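Local coordinates for signal recognition particle 54 kDa protein (Aeropyrum pernix, PDB 7EPK) that is the SRP54 subunit of an archaeal signal recognition particle, with a helical bundle, a P-loop GTPase-type domain and a helical signal-peptide-binding domain, at residues D161-A166 against A205-P210; R196-M201 against H233-I238; E317-G322 against T422-L427; R387-D392 against V415-L420. All coordinates share one frame; numbering follows the deposited sequence.

Interaction 1: D161-A166 against A205-P210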
loop_
_atom_site.group_PDB
_atom_site.type_symbol
_atom_site.label_atom_id
_atom_site.label_comp_id
_atom_site.label_asym_id
_atom_site.label_seq_id
_atom_site.Cartn_x
_atom_site.Cartn_y
_atom_site.Cartn_z
ATOM N N ASP A 161 -16.538 14.039 36.800
ATOM C CA ASP A 161 -17.173 13.080 35.848
ATOM C C ASP A 161 -16.336 13.064 34.562
ATOM O O ASP A 161 -16.282 14.050 33.823
ATOM C CB ASP A 161 -18.646 13.427 35.576
ATOM C CG ASP A 161 -19.355 12.541 34.561
ATOM O OD1 ASP A 161 -18.909 11.378 34.348
ATOM O OD2 ASP A 161 -20.353 13.025 33.981
ATOM N N PRO A 162 -15.653 11.942 34.243
ATOM C CA PRO A 162 -14.801 11.890 33.052
ATOM C C PRO A 162 -15.532 12.257 31.747
ATOM O O PRO A 162 -14.942 12.918 30.917
ATOM C CB PRO A 162 -14.298 10.439 33.055
ATOM C CG PRO A 162 -14.391 10.022 34.503
ATOM C CD PRO A 162 -15.663 10.679 34.989
ATOM N N ALA A 163 -16.801 11.870 31.614
ATOM C CA ALA A 163 -17.645 12.182 30.439
ATOM C C ALA A 163 -17.774 13.696 30.294
ATOM O O ALA A 163 -17.629 14.191 29.158
ATOM C CB ALA A 163 -18.994 11.536 30.563
ATOM N N GLU A 164 -18.025 14.406 31.398
ATOM C CA GLU A 164 -18.248 15.877 31.370
ATOM C C GLU A 164 -16.897 16.568 31.165
ATOM O O GLU A 164 -16.854 17.627 30.529
ATOM C CB GLU A 164 -18.970 16.351 32.633
ATOM C CG GLU A 164 -20.427 15.930 32.683
ATOM C CD GLU A 164 -21.349 16.709 31.755
ATOM O OE1 GLU A 164 -21.391 17.963 31.883
ATOM O OE2 GLU A 164 -22.025 16.061 30.904
ATOM N N ILE A 165 -15.820 15.983 31.664
ATOM C CA ILE A 165 -14.455 16.548 31.456
ATOM C C ILE A 165 -14.164 16.503 29.959
ATOM O O ILE A 165 -13.633 17.489 29.396
ATOM C CB ILE A 165 -13.391 15.777 32.250
ATOM C CG1 ILE A 165 -13.646 15.901 33.756
ATOM C CG2 ILE A 165 -12.012 16.259 31.842
ATOM C CD1 ILE A 165 -12.838 14.953 34.617
ATOM N N ALA A 166 -14.503 15.371 29.353
ATOM C CA ALA A 166 -14.258 15.093 27.929
ATOM C C ALA A 166 -15.169 16.012 27.095
ATOM O O ALA A 166 -14.667 16.682 26.189
ATOM C CB ALA A 166 -14.460 13.609 27.698
ATOM N N ALA A 205 -17.859 8.252 25.411
ATOM C CA ALA A 205 -18.197 8.099 23.978
ATOM C C ALA A 205 -19.552 8.761 23.719
ATOM O O ALA A 205 -19.676 9.503 22.727
ATOM C CB ALA A 205 -18.192 6.654 23.578
ATOM N N SER A 206 -20.517 8.552 24.608
ATOM C CA SER A 206 -21.908 9.038 24.425
ATOM C C SER A 206 -21.925 10.571 24.446
ATOM O O SER A 206 -22.599 11.169 23.571
ATOM C CB SER A 206 -22.840 8.451 25.448
ATOM O OG SER A 206 -24.186 8.556 25.004
ATOM N N LYS A 207 -21.215 11.184 25.395
ATOM C CA LYS A 207 -21.132 12.665 25.512
ATOM C C LYS A 207 -20.326 13.241 24.331
ATOM O O LYS A 207 -20.691 14.327 23.835
ATOM C CB LYS A 207 -20.491 13.073 26.844
ATOM C CG LYS A 207 -21.261 12.675 28.099
ATOM C CD LYS A 207 -22.705 13.144 28.130
ATOM C CE LYS A 207 -23.318 13.122 29.516
ATOM N NZ LYS A 207 -23.474 14.494 30.056
ATOM N N VAL A 208 -19.268 12.552 23.894
ATOM C CA VAL A 208 -18.260 13.128 22.964
ATOM C C VAL A 208 -18.690 12.922 21.510
ATOM O O VAL A 208 -18.417 13.827 20.716
ATOM C CB VAL A 208 -16.866 12.561 23.256
ATOM C CG1 VAL A 208 -15.853 13.021 22.229
ATOM C CG2 VAL A 208 -16.389 12.961 24.645
ATOM N N ARG A 209 -19.333 11.797 21.186
ATOM C CA ARG A 209 -19.709 11.366 19.808
ATOM C C ARG A 209 -18.463 11.260 18.920
ATOM O O ARG A 209 -18.314 11.970 17.933
ATOM C CB ARG A 209 -20.773 12.311 19.235
ATOM C CG ARG A 209 -22.189 11.757 19.332
ATOM C CD ARG A 209 -23.208 12.779 18.926
ATOM N NE ARG A 209 -22.691 13.417 17.743
ATOM C CZ ARG A 209 -22.690 14.715 17.480
ATOM N NH1 ARG A 209 -23.215 15.592 18.312
ATOM N NH2 ARG A 209 -22.183 15.125 16.335
ATOM N N PRO A 210 -17.524 10.331 19.206
ATOM C CA PRO A 210 -16.255 10.299 18.484
ATOM C C PRO A 210 -16.424 9.800 17.037
ATOM O O PRO A 210 -17.272 8.939 16.782
ATOM C CB PRO A 210 -15.372 9.367 19.328
ATOM C CG PRO A 210 -16.351 8.472 20.038
ATOM C CD PRO A 210 -17.642 9.248 20.186
#

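Interaction 2: R196-M201 against H233-I238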
loop_
_atom_site.group_PDB
_atom_site.type_symbol
_atom_site.label_atom_id
_atom_site.label_comp_id
_atom_site.label_asym_id
_atom_site.label_seq_id
_atom_site.Cartn_x
_atom_site.Cartn_y
_atom_site.Cartn_z
ATOM N N ARG A 196 -15.838 -1.179 35.100
ATOM C CA ARG A 196 -16.210 0.235 35.371
ATOM C C ARG A 196 -15.515 1.090 34.301
ATOM O O ARG A 196 -16.165 1.997 33.741
ATOM C CB ARG A 196 -15.893 0.632 36.816
ATOM C CG ARG A 196 -17.125 0.974 37.646
ATOM C CD ARG A 196 -17.876 -0.259 38.131
ATOM N NE ARG A 196 -18.628 -0.244 39.399
ATOM C CZ ARG A 196 -18.360 0.450 40.520
ATOM N NH1 ARG A 196 -17.331 1.281 40.624
ATOM N NH2 ARG A 196 -19.151 0.294 41.568
ATOM N N LEU A 197 -14.264 0.749 33.984
ATOM C CA LEU A 197 -13.473 1.318 32.851
ATOM C C LEU A 197 -14.284 1.256 31.544
ATOM O O LEU A 197 -14.372 2.286 30.859
ATOM C CB LEU A 197 -12.153 0.545 32.724
ATOM C CG LEU A 197 -11.111 1.159 31.799
ATOM C CD1 LEU A 197 -10.621 2.489 32.338
ATOM C CD2 LEU A 197 -9.937 0.222 31.596
ATOM N N LEU A 198 -14.862 0.097 31.215
ATOM C CA LEU A 198 -15.689 -0.086 29.992
ATOM C C LEU A 198 -16.876 0.869 30.054
ATOM O O LEU A 198 -17.128 1.567 29.053
ATOM C CB LEU A 198 -16.149 -1.544 29.857
ATOM C CG LEU A 198 -15.311 -2.430 28.928
ATOM C CD1 LEU A 198 -13.830 -2.061 28.964
ATOM C CD2 LEU A 198 -15.495 -3.902 29.276
ATOM N N ASP A 199 -17.560 0.925 31.193
ATOM C CA ASP A 199 -18.757 1.792 31.353
ATOM C C ASP A 199 -18.308 3.261 31.268
ATOM O O ASP A 199 -19.120 4.124 30.851
ATOM C CB ASP A 199 -19.534 1.419 32.623
ATOM C CG ASP A 199 -20.326 0.120 32.505
ATOM O OD1 ASP A 199 -19.885 -0.782 31.755
ATOM O OD2 ASP A 199 -21.390 0.021 33.156
ATOM N N GLU A 200 -17.050 3.550 31.614
ATOM C CA GLU A 200 -16.516 4.936 31.567
ATOM C C GLU A 200 -16.318 5.373 30.101
ATOM O O GLU A 200 -16.754 6.518 29.745
ATOM C CB GLU A 200 -15.237 5.028 32.395
ATOM C CG GLU A 200 -14.792 6.463 32.617
ATOM C CD GLU A 200 -13.787 6.642 33.735
ATOM O OE1 GLU A 200 -12.577 6.570 33.448
ATOM O OE2 GLU A 200 -14.229 6.870 34.884
ATOM N N MET A 201 -15.698 4.496 29.290
ATOM C CA MET A 201 -15.442 4.677 27.832
ATOM C C MET A 201 -16.783 4.887 27.110
ATOM O O MET A 201 -16.936 5.900 26.385
ATOM C CB MET A 201 -14.707 3.462 27.243
ATOM C CG MET A 201 -13.303 3.186 27.813
ATOM S SD MET A 201 -12.168 4.621 27.863
ATOM C CE MET A 201 -12.533 5.266 29.495
ATOM N N HIS A 233 -14.387 -3.408 22.037
ATOM C CA HIS A 233 -15.256 -3.265 20.841
ATOM C C HIS A 233 -16.733 -3.255 21.256
ATOM O O HIS A 233 -17.555 -2.680 20.509
ATOM C CB HIS A 233 -14.942 -4.375 19.832
ATOM C CG HIS A 233 -15.639 -4.223 18.527
ATOM N ND1 HIS A 233 -15.028 -3.630 17.443
ATOM C CD2 HIS A 233 -16.884 -4.576 18.137
ATOM C CE1 HIS A 233 -15.862 -3.647 16.425
ATOM N NE2 HIS A 233 -17.006 -4.221 16.823
ATOM N N LYS A 234 -17.057 -3.892 22.381
ATOM C CA LYS A 234 -18.444 -4.008 22.891
ATOM C C LYS A 234 -18.878 -2.619 23.350
ATOM O O LYS A 234 -19.939 -2.167 22.903
ATOM C CB LYS A 234 -18.505 -5.055 24.009
ATOM C CG LYS A 234 -19.880 -5.633 24.327
ATOM C CD LYS A 234 -19.854 -6.679 25.434
ATOM C CE LYS A 234 -20.581 -7.963 25.080
ATOM N NZ LYS A 234 -19.976 -9.141 25.746
ATOM N N SER A 235 -18.066 -1.969 24.187
ATOM C CA SER A 235 -18.383 -0.676 24.867
ATOM C C SER A 235 -18.310 0.485 23.866
ATOM O O SER A 235 -19.226 1.305 23.838
ATOM C CB SER A 235 -17.456 -0.430 26.038
ATOM O OG SER A 235 -16.132 -0.185 25.584
ATOM N N THR A 236 -17.229 0.543 23.092
ATOM C CA THR A 236 -16.964 1.584 22.072
ATOM C C THR A 236 -16.489 0.891 20.800
ATOM O O THR A 236 -15.289 0.597 20.689
ATOM C CB THR A 236 -15.925 2.583 22.589
ATOM O OG1 THR A 236 -14.751 1.824 22.869
ATOM C CG2 THR A 236 -16.388 3.324 23.823
ATOM N N PRO A 237 -17.417 0.557 19.861
ATOM C CA PRO A 237 -17.045 -0.027 18.568
ATOM C C PRO A 237 -15.743 0.552 18.002
ATOM O O PRO A 237 -15.710 1.735 17.727
ATOM C CB PRO A 237 -18.254 0.321 17.692
ATOM C CG PRO A 237 -19.420 0.204 18.670
ATOM C CD PRO A 237 -18.879 0.667 20.016
ATOM N N ILE A 238 -14.716 -0.290 17.866
ATOM C CA ILE A 238 -13.371 0.112 17.370
ATOM C C ILE A 238 -13.439 0.415 15.873
ATOM O O ILE A 238 -14.027 -0.388 15.132
ATOM C CB ILE A 238 -12.326 -0.986 17.603
ATOM C CG1 ILE A 238 -12.264 -1.467 19.057
ATOM C CG2 ILE A 238 -10.980 -0.508 17.072
ATOM C CD1 ILE A 238 -12.137 -0.364 20.066
#

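Interaction 3: E317-G322 against T422-L427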
loop_
_atom_site.group_PDB
_atom_site.type_symbol
_atom_site.label_atom_id
_atom_site.label_comp_id
_atom_site.label_asym_id
_atom_site.label_seq_id
_atom_site.Cartn_x
_atom_site.Cartn_y
_atom_site.Cartn_z
ATOM N N GLU A 317 7.100 -9.595 -33.281
ATOM C CA GLU A 317 6.710 -10.919 -33.832
ATOM C C GLU A 317 5.511 -10.733 -34.780
ATOM O O GLU A 317 5.567 -11.270 -35.894
ATOM C CB GLU A 317 6.456 -11.906 -32.685
ATOM C CG GLU A 317 6.111 -13.325 -33.128
ATOM C CD GLU A 317 7.111 -14.018 -34.046
ATOM O OE1 GLU A 317 8.300 -13.647 -34.022
ATOM O OE2 GLU A 317 6.695 -14.929 -34.791
ATOM N N ASP A 318 4.489 -9.968 -34.370
ATOM C CA ASP A 318 3.222 -9.754 -35.133
ATOM C C ASP A 318 3.511 -8.990 -36.431
ATOM O O ASP A 318 2.720 -9.115 -37.371
ATOM C CB ASP A 318 2.135 -9.032 -34.316
ATOM C CG ASP A 318 0.864 -9.846 -34.084
ATOM O OD1 ASP A 318 0.598 -10.765 -34.896
ATOM O OD2 ASP A 318 0.131 -9.551 -33.100
ATOM N N VAL A 319 4.585 -8.210 -36.482
ATOM C CA VAL A 319 5.048 -7.546 -37.735
ATOM C C VAL A 319 5.720 -8.613 -38.602
ATOM O O VAL A 319 5.266 -8.800 -39.740
ATOM C CB VAL A 319 5.992 -6.368 -37.432
ATOM C CG1 VAL A 319 6.852 -5.983 -38.622
ATOM C CG2 VAL A 319 5.219 -5.164 -36.923
ATOM N N LEU A 320 6.725 -9.309 -38.057
ATOM C CA LEU A 320 7.588 -10.289 -38.778
ATOM C C LEU A 320 6.737 -11.420 -39.365
ATOM O O LEU A 320 7.167 -11.987 -40.381
ATOM C CB LEU A 320 8.655 -10.855 -37.833
ATOM C CG LEU A 320 9.686 -9.861 -37.280
ATOM C CD1 LEU A 320 10.878 -10.594 -36.675
ATOM C CD2 LEU A 320 10.169 -8.884 -38.341
ATOM N N LYS A 321 5.592 -11.746 -38.756
ATOM C CA LYS A 321 4.603 -12.696 -39.338
ATOM C C LYS A 321 3.628 -11.907 -40.228
ATOM O O LYS A 321 2.599 -12.500 -40.627
ATOM C CB LYS A 321 3.926 -13.534 -38.242
ATOM C CG LYS A 321 2.694 -12.946 -37.552
ATOM C CD LYS A 321 1.861 -13.955 -36.741
ATOM C CE LYS A 321 1.273 -15.100 -37.549
ATOM N NZ LYS A 321 0.296 -14.648 -38.572
ATOM N N GLY A 322 3.930 -10.624 -40.501
ATOM C CA GLY A 322 3.288 -9.765 -41.522
ATOM C C GLY A 322 1.897 -9.281 -41.139
ATOM O O GLY A 322 1.193 -8.807 -42.052
ATOM N N THR A 422 5.298 -3.479 -46.258
ATOM C CA THR A 422 6.036 -3.805 -47.511
ATOM C C THR A 422 7.168 -4.782 -47.183
ATOM O O THR A 422 7.130 -5.903 -47.700
ATOM C CB THR A 422 6.607 -2.553 -48.197
ATOM O OG1 THR A 422 5.601 -1.556 -48.398
ATOM C CG2 THR A 422 7.227 -2.883 -49.537
ATOM N N MET A 423 8.108 -4.369 -46.330
ATOM C CA MET A 423 9.379 -5.093 -46.044
ATOM C C MET A 423 9.113 -6.583 -45.777
ATOM O O MET A 423 9.856 -7.427 -46.334
ATOM C CB MET A 423 10.095 -4.490 -44.829
ATOM C CG MET A 423 10.512 -3.052 -45.026
ATOM S SD MET A 423 11.170 -2.368 -43.504
ATOM C CE MET A 423 10.844 -0.624 -43.763
ATOM N N MET A 424 8.095 -6.897 -44.965
ATOM C CA MET A 424 7.836 -8.268 -44.443
ATOM C C MET A 424 7.122 -9.116 -45.510
ATOM O O MET A 424 6.657 -10.219 -45.166
ATOM C CB MET A 424 7.012 -8.211 -43.150
ATOM C CG MET A 424 7.852 -7.982 -41.889
ATOM S SD MET A 424 8.845 -6.447 -41.872
ATOM C CE MET A 424 10.481 -7.109 -42.178
ATOM N N LYS A 425 7.063 -8.633 -46.758
ATOM C CA LYS A 425 6.596 -9.402 -47.944
ATOM C C LYS A 425 7.799 -10.110 -48.592
ATOM O O LYS A 425 7.563 -11.081 -49.333
ATOM C CB LYS A 425 5.845 -8.482 -48.919
ATOM C CG LYS A 425 5.330 -9.124 -50.207
ATOM C CD LYS A 425 4.461 -10.359 -50.015
ATOM C CE LYS A 425 4.439 -11.268 -51.229
ATOM N NZ LYS A 425 4.051 -12.656 -50.871
ATOM N N LYS A 426 9.034 -9.668 -48.306
ATOM C CA LYS A 426 10.307 -10.281 -48.796
ATOM C C LYS A 426 10.476 -9.965 -50.293
ATOM O O LYS A 426 9.724 -9.096 -50.799
ATOM C CB LYS A 426 10.348 -11.792 -48.516
ATOM C CG LYS A 426 10.039 -12.215 -47.084
ATOM C CD LYS A 426 11.014 -11.655 -46.059
ATOM C CE LYS A 426 10.612 -11.907 -44.617
ATOM N NZ LYS A 426 10.464 -13.353 -44.314
ATOM N N LEU A 427 11.443 -10.618 -50.960
ATOM C CA LEU A 427 11.756 -10.464 -52.412
ATOM C C LEU A 427 11.944 -11.854 -53.032
ATOM O O LEU A 427 10.966 -12.580 -53.184
ATOM C CB LEU A 427 13.019 -9.606 -52.577
ATOM C CG LEU A 427 12.991 -8.540 -53.680
ATOM C CD1 LEU A 427 12.897 -9.167 -55.068
ATOM C CD2 LEU A 427 11.861 -7.537 -53.463
#

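Interaction 4: R387-D392 against V415-L420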
loop_
_atom_site.group_PDB
_atom_site.type_symbol
_atom_site.label_atom_id
_atom_site.label_comp_id
_atom_site.label_asym_id
_atom_site.label_seq_id
_atom_site.Cartn_x
_atom_site.Cartn_y
_atom_site.Cartn_z
ATOM N N ARG A 387 -9.228 -0.502 -41.400
ATOM C CA ARG A 387 -8.882 -0.237 -42.810
ATOM C C ARG A 387 -8.263 1.156 -42.890
ATOM O O ARG A 387 -8.919 2.126 -43.261
ATOM C CB ARG A 387 -10.158 -0.378 -43.651
ATOM C CG ARG A 387 -10.608 -1.818 -43.880
ATOM C CD ARG A 387 -11.996 -1.902 -44.485
ATOM N NE ARG A 387 -12.078 -1.178 -45.749
ATOM C CZ ARG A 387 -13.117 -0.440 -46.153
ATOM N NH1 ARG A 387 -14.208 -0.312 -45.408
ATOM N NH2 ARG A 387 -13.071 0.170 -47.324
ATOM N N PRO A 388 -6.986 1.331 -42.512
ATOM C CA PRO A 388 -6.389 2.667 -42.519
ATOM C C PRO A 388 -6.171 3.219 -43.942
ATOM O O PRO A 388 -5.920 4.401 -44.069
ATOM C CB PRO A 388 -5.075 2.445 -41.754
ATOM C CG PRO A 388 -4.725 0.997 -42.030
ATOM C CD PRO A 388 -6.063 0.283 -42.055
ATOM N N GLU A 389 -6.265 2.361 -44.967
ATOM C CA GLU A 389 -6.162 2.710 -46.420
ATOM C C GLU A 389 -7.358 3.570 -46.853
ATOM O O GLU A 389 -7.221 4.314 -47.841
ATOM C CB GLU A 389 -6.085 1.455 -47.300
ATOM C CG GLU A 389 -7.003 0.308 -46.873
ATOM C CD GLU A 389 -6.420 -0.678 -45.860
ATOM O OE1 GLU A 389 -5.257 -0.483 -45.402
ATOM O OE2 GLU A 389 -7.126 -1.654 -45.524
ATOM N N ILE A 390 -8.477 3.460 -46.133
ATOM C CA ILE A 390 -9.716 4.274 -46.302
ATOM C C ILE A 390 -9.392 5.749 -46.066
ATOM O O ILE A 390 -10.120 6.571 -46.623
ATOM C CB ILE A 390 -10.825 3.741 -45.358
ATOM C CG1 ILE A 390 -11.725 2.724 -46.073
ATOM C CG2 ILE A 390 -11.647 4.843 -44.694
ATOM C CD1 ILE A 390 -12.209 3.160 -47.451
ATOM N N ILE A 391 -8.362 6.050 -45.268
ATOM C CA ILE A 391 -8.008 7.423 -44.793
ATOM C C ILE A 391 -7.568 8.263 -45.991
ATOM O O ILE A 391 -6.415 8.109 -46.424
ATOM C CB ILE A 391 -6.922 7.390 -43.696
ATOM C CG1 ILE A 391 -7.413 6.666 -42.438
ATOM C CG2 ILE A 391 -6.440 8.799 -43.387
ATOM C CD1 ILE A 391 -6.403 6.594 -41.302
ATOM N N ASP A 392 -8.481 9.106 -46.485
ATOM C CA ASP A 392 -8.291 10.108 -47.569
ATOM C C ASP A 392 -7.789 11.397 -46.915
ATOM O O ASP A 392 -7.247 11.306 -45.788
ATOM C CB ASP A 392 -9.598 10.321 -48.350
ATOM C CG ASP A 392 -10.708 10.971 -47.530
ATOM O OD1 ASP A 392 -10.380 11.761 -46.602
ATOM O OD2 ASP A 392 -11.892 10.671 -47.809
ATOM N N VAL A 415 2.642 6.146 -43.616
ATOM C CA VAL A 415 3.815 5.642 -44.397
ATOM C C VAL A 415 4.478 4.530 -43.581
ATOM O O VAL A 415 4.769 3.469 -44.179
ATOM C CB VAL A 415 4.814 6.761 -44.762
ATOM C CG1 VAL A 415 6.072 6.226 -45.437
ATOM C CG2 VAL A 415 4.166 7.812 -45.645
ATOM N N TYR A 416 4.679 4.770 -42.278
ATOM C CA TYR A 416 5.343 3.846 -41.317
ATOM C C TYR A 416 4.641 2.498 -41.404
ATOM O O TYR A 416 5.288 1.467 -41.716
ATOM C CB TYR A 416 5.302 4.390 -39.886
ATOM C CG TYR A 416 5.966 3.513 -38.854
ATOM C CD1 TYR A 416 7.334 3.576 -38.641
ATOM C CD2 TYR A 416 5.229 2.623 -38.087
ATOM C CE1 TYR A 416 7.955 2.773 -37.699
ATOM C CE2 TYR A 416 5.835 1.813 -37.143
ATOM C CZ TYR A 416 7.202 1.897 -36.944
ATOM O OH TYR A 416 7.818 1.114 -36.019
ATOM N N TYR A 417 3.328 2.536 -41.194
ATOM C CA TYR A 417 2.428 1.376 -41.377
ATOM C C TYR A 417 2.768 0.736 -42.732
ATOM O O TYR A 417 3.267 -0.395 -42.723
ATOM C CB TYR A 417 0.980 1.823 -41.157
ATOM C CG TYR A 417 -0.064 0.910 -41.741
ATOM C CD1 TYR A 417 -0.487 -0.231 -41.086
ATOM C CD2 TYR A 417 -0.617 1.186 -42.978
ATOM C CE1 TYR A 417 -1.439 -1.070 -41.649
ATOM C CE2 TYR A 417 -1.569 0.363 -43.552
ATOM C CZ TYR A 417 -1.987 -0.765 -42.884
ATOM O OH TYR A 417 -2.958 -1.519 -43.469
ATOM N N LYS A 418 2.588 1.455 -43.849
ATOM C CA LYS A 418 2.803 0.902 -45.222
ATOM C C LYS A 418 4.239 0.389 -45.344
ATOM O O LYS A 418 4.426 -0.732 -45.849
ATOM C CB LYS A 418 2.550 1.934 -46.327
ATOM C CG LYS A 418 1.125 2.472 -46.433
ATOM C CD LYS A 418 1.056 3.812 -47.164
ATOM C CE LYS A 418 -0.264 4.546 -47.045
ATOM N NZ LYS A 418 -0.149 5.933 -47.558
ATOM N N ASN A 419 5.212 1.183 -44.893
ATOM C CA ASN A 419 6.654 0.896 -45.102
ATOM C C ASN A 419 7.000 -0.398 -44.355
ATOM O O ASN A 419 7.645 -1.269 -44.965
ATOM C CB ASN A 419 7.543 2.088 -44.729
ATOM C CG ASN A 419 8.707 2.263 -45.680
ATOM O OD1 ASN A 419 9.598 1.418 -45.741
ATOM N ND2 ASN A 419 8.703 3.353 -46.431
ATOM N N LEU A 420 6.564 -0.538 -43.100
ATOM C CA LEU A 420 6.764 -1.787 -42.322
ATOM C C LEU A 420 6.141 -2.927 -43.118
ATOM O O LEU A 420 6.851 -3.908 -43.374
ATOM C CB LEU A 420 6.147 -1.678 -40.923
ATOM C CG LEU A 420 7.103 -1.273 -39.798
ATOM C CD1 LEU A 420 8.093 -2.394 -39.496
ATOM C CD2 LEU A 420 7.851 0.020 -40.127
#

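Interaction 1: D161-A166 against A205-P210
A163 and K207 bring the two helices close together. The CB of A163 rests against the CG of K207 at 3.5 Å. Their CA atoms are the closest pair across the contact, 6.1 Å apart. One turn further on, A166 CB meets V208 CG2 at 3.7 Å. CG2 is the branch of V208 that lies beside its own backbone N, anti to the carbonyl carbon, and it is this branch that faces A166. The two alanines carry nothing beyond CB, which lets the backbones approach. This side is buried: V208 also reaches I98 of strand 97-102, and A166 also touches I204. The arrangement is the packing of neighbouring helices on one face of the P-loop NTPase alpha/beta sheet. The start of helix 162-175 lies against the end of helix 194-208. D161 is the N-cap of helix 162-175, and its OD1 takes a weak capping bond from A163 N. The contact loosens beyond the K207 methylenes and becomes more polar. K207 is exposed. E164 bends at chi2 (-74°), and the two chains cross at a slant on the more exposed side. They probably form a salt bridge, but the charged ends are modelled too close for their exact place to be trusted. The other carboxylate oxygen of E164, OE1, forms a salt bridge with R167.

Interaction 2: R196-M201 against H233-I238
S235 sets its CB against the carbonyl O of L198 at 3.6 Å. The approach is from a side chain on one helix to the backbone of the other. S235 OG stands between its backbone N and carbonyl carbon, with chi1 at 68°. From there it bonds back to F232 O in its own helix. The polar end of S235 is thus turned to its own backbone, and the contact with L198 is one of packing. The CG of L198 lies 4.1 Å from S235 OG and equally near S235 CB. T236 repeats the pattern one residue later. Its OG1 also bonds to F232 O, and this sends the methyl CG2 across to the other helix. T236 CG2 lies 3.8 Å from M201 CB and 3.7 Å from M201 C. The contact joins the N-terminal half of helix 194-208 to the C-terminal end of helix 225-235. Both helices belong to the P-loop NTPase-type alpha/beta domain, and T236 is where the second helix gives way to the chain leading into strand 240-244. M201 touches T236 through CB and its backbone. Past CB its chain bends at chi2 (-50°) and chi3, and the thioether end turns away from the contact. M201 also packs on V102 of strand 97-102, as T236 does. The M201 side chain lies about 10 Å from the bound magnesium ion and about 11 Å from GDP, near a probable Walker A loop but not touching it. L198 and S235 are partly exposed, whereas M201 and T236 are buried.

Interaction 3: E317-G322 against T422-L427
M424 carries the apolar contacts, reaching toward the end of helix 293-320 with its whole side chain. M424 SD lies 3.8 Å from V319 CG1, the branch of V319 anti to the backbone N (chi1 160°). M424 CE meets CD2 of L320 at 4.2 Å. The chain of M424 bends at chi2 and chi3, and this brings the thioether across V319 at a slant, with the methyl CE near L320. Contacts with backbone come next. M424 CG approaches the CA of L320 at 3.9 Å, and M424 CB sits 4.4 Å from the CA of G322. The remaining features are backbone turns. At the end of helix 293-320 the geometry fits a Schellman motif with G322, of positive phi, as C-prime, though its G322 N to V319 O bond is modelled too short to be relied on. On the other side, helix 409-423 gives way at M424, and a type I beta turn runs from M423 to K426. The contact therefore pairs the end of the long helix 293-320 with that of helix 409-423, the last helix modelled. V319 also packs on I324 in the following loop. With the contact carried by methyl, methylene and thioether groups, the two ends are held by apolar packing, which sets little restriction on direction.

Interaction 4: R387-D392 against V415-L420
Y417 OH is gripped by two groups. It donates a hydrogen bond to E389 OE1 at 3.2 Å, and it is also bonded to NZ of K421, one turn further along its own helix. The site belongs to the helical signal-peptide-binding domain. There the loop between helices 382-386 and 393-402 packs against helix 409-423. E389 OE1 receives the hydroxyl on its syn lone pair, the one on the side of the other carboxylate oxygen. E389 OE1 lies at the edge of the Y417 ring, near its plane, and the carboxylate is turned 26° from that plane. The E389 chain bends sharply at chi2 (-89°), which swings the carboxylate over to the tyrosine. P388 supplies the apolar half of the contact. The P388 and Y417 side chains cross at about a right angle, and P388 CG sits over one face of the tyrosine ring. Helix 326-337 adds to the packing, with I329 against Y417 and M326 against P388. P388 and Y417 are buried, while E389 is exposed. The closest approach of the proline to the ring is from P388 CG to Y417 CZ, at 3.4 Å.

How the interactions relate
Along the chain, interaction 1 opens first, at 161-166, and closes at 205-210. Interaction 2 opens within that span, at 196-201, and closes beyond it at 233-238, so the two cross. Both use helix 194-208, and they touch where A205 meets T236 and P162 meets E200. Together they tie three helices of the GTPase-type domain side by side. Interaction 3 opens much later, at the end of helix 293-320, and closes at 422-427, with a long, mostly helical stretch between its segments. Interaction 4 lies within this span, and both use helix 409-423. V319 and L420 join them. The two pairs sit on opposite sides of the chain's centre, with centres more than 70 Å apart.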